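Side-chain contact in ATP phosphoribosyltransferase regulatory subunit (Bacillus halodurans, PDB 3OD1), which is probably required for the first step of histidine biosynthesis, as the regulatory partner of the catalytic HisG subunit in ATP phosphoribosyltransferase: residues T339-S344 against I352-K357. Residues are numbered along the deposited sequence; the frame is centred on the assembly and turned at random.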
# COMPACT_ATOMS: atom_id res chain seq x y z
N THR B 339 -18.77 -11.95 14.67
CA THR B 339 -19.86 -12.07 15.63
C THR B 339 -20.32 -10.66 16.03
O THR B 339 -19.52 -9.71 16.04
CB THR B 339 -19.40 -12.80 16.89
OG1 THR B 339 -19.06 -14.15 16.56
CG2 THR B 339 -20.49 -12.82 17.91
N CYS B 340 -21.61 -10.51 16.34
CA CYS B 340 -22.16 -9.21 16.71
C CYS B 340 -22.89 -9.29 18.05
O CYS B 340 -23.81 -10.07 18.23
CB CYS B 340 -23.13 -8.71 15.63
SG CYS B 340 -23.93 -7.14 16.02
N ILE B 341 -22.44 -8.48 19.01
CA ILE B 341 -23.11 -8.37 20.30
C ILE B 341 -23.90 -7.07 20.30
O ILE B 341 -23.33 -5.99 20.16
CB ILE B 341 -22.10 -8.36 21.47
CG1 ILE B 341 -21.33 -9.68 21.53
CG2 ILE B 341 -22.81 -8.08 22.80
CD1 ILE B 341 -20.08 -9.63 22.40
N LEU B 342 -25.22 -7.18 20.40
CA LEU B 342 -26.09 -6.01 20.47
C LEU B 342 -26.39 -5.73 21.93
O LEU B 342 -26.83 -6.61 22.66
CB LEU B 342 -27.40 -6.28 19.72
CG LEU B 342 -27.28 -6.52 18.22
CD1 LEU B 342 -28.53 -7.19 17.68
CD2 LEU B 342 -26.98 -5.21 17.48
N PHE B 343 -26.14 -4.50 22.36
CA PHE B 343 -26.38 -4.20 23.77
C PHE B 343 -27.26 -2.99 23.98
O PHE B 343 -27.42 -2.17 23.08
CB PHE B 343 -25.06 -4.05 24.54
CG PHE B 343 -24.25 -2.84 24.15
CD1 PHE B 343 -24.32 -1.67 24.88
CD2 PHE B 343 -23.39 -2.89 23.06
CE1 PHE B 343 -23.56 -0.56 24.52
CE2 PHE B 343 -22.63 -1.78 22.70
CZ PHE B 343 -22.72 -0.62 23.43
N SER B 344 -27.86 -2.91 25.16
CA SER B 344 -28.51 -1.68 25.60
C SER B 344 -27.74 -1.11 26.79
O SER B 344 -26.80 -1.73 27.29
CB SER B 344 -29.97 -1.91 25.97
OG SER B 344 -30.09 -2.80 27.07
N ILE B 352 -19.31 -5.26 26.83
CA ILE B 352 -17.91 -4.89 26.60
C ILE B 352 -16.99 -6.01 27.10
O ILE B 352 -16.08 -6.44 26.39
CB ILE B 352 -17.54 -3.55 27.27
CG1 ILE B 352 -18.11 -2.38 26.45
CG2 ILE B 352 -16.01 -3.42 27.41
CD1 ILE B 352 -18.00 -1.03 27.11
N GLU B 353 -17.23 -6.49 28.31
CA GLU B 353 -16.40 -7.56 28.85
C GLU B 353 -16.56 -8.83 28.03
O GLU B 353 -15.58 -9.53 27.77
CB GLU B 353 -16.69 -7.81 30.33
CG GLU B 353 -15.63 -7.21 31.27
CD GLU B 353 -14.21 -7.67 30.93
OE1 GLU B 353 -14.01 -8.88 30.70
OE2 GLU B 353 -13.29 -6.82 30.90
N LEU B 354 -17.78 -9.12 27.61
CA LEU B 354 -17.99 -10.27 26.75
C LEU B 354 -17.16 -10.13 25.47
O LEU B 354 -16.44 -11.06 25.09
CB LEU B 354 -19.47 -10.43 26.42
CG LEU B 354 -19.82 -11.54 25.43
CD1 LEU B 354 -19.20 -12.87 25.87
CD2 LEU B 354 -21.33 -11.66 25.29
N ALA B 355 -17.24 -8.98 24.82
CA ALA B 355 -16.47 -8.73 23.60
C ALA B 355 -14.97 -8.78 23.91
O ALA B 355 -14.21 -9.42 23.20
CB ALA B 355 -16.84 -7.40 22.99
N ARG B 356 -14.57 -8.10 24.98
CA ARG B 356 -13.18 -8.10 25.43
C ARG B 356 -12.66 -9.52 25.48
O ARG B 356 -11.56 -9.81 25.03
CB ARG B 356 -13.07 -7.47 26.82
CG ARG B 356 -12.00 -6.41 26.97
CD ARG B 356 -12.54 -5.21 27.75
NE ARG B 356 -11.55 -4.65 28.66
CZ ARG B 356 -11.81 -3.74 29.59
NH1 ARG B 356 -10.83 -3.30 30.38
NH2 ARG B 356 -13.04 -3.28 29.75
N LYS B 357 -13.48 -10.42 26.02
CA LYS B 357 -13.06 -11.80 26.19
C LYS B 357 -12.91 -12.55 24.86
O LYS B 357 -11.91 -13.23 24.64
CB LYS B 357 -14.00 -12.55 27.14
CG LYS B 357 -13.44 -13.86 27.65
CD LYS B 357 -14.11 -14.30 28.94
CE LYS B 357 -15.60 -14.54 28.74
NZ LYS B 357 -16.09 -15.64 29.62
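Apolar packing joins I341 on strand 339-343 to L354 and A355 on helix 348-359, and one methyl, CD1 of I341, makes every approach within 4.2 Å. It lies 3.6 Å from CG of L354 and 3.7 Å from CD2 of the same residue, so it meets the fork of the leucine at its branch point and one methyl. With CG of L354 anti to the backbone N (chi1 176°), that branch is carried toward the strand, where it meets the tip of I341. At the next residue of the helix, CD1 of I341 sits 4.0 Å from CB of A355 and 3.8 Å from its backbone N. The methyl thus rests against the helix backbone beside the short side chain of A355. The CA atoms of I341 and A355, the nearest pair between the two segments, are 7.4 Å apart. I341 extends this far because its CG1 is anti to the carbonyl carbon (chi1 -63°) and CD1 continues nearly straight (chi2 165°).

No hydrogen bond or salt bridge crosses the interface, which buries 140 Å² in all.

Backbone hydrogen bonds from I341 to V366 and from C340 to D385 and I387 tie strand 339-343 to the strands flanking it. Helix 348-359 touches this central strand through I341, and its I352 touches L367 on strand 365-369, so it packs on a three-stranded parallel sheet as the crossover of a beta-alpha-beta unit in the C-terminal HisZ domain.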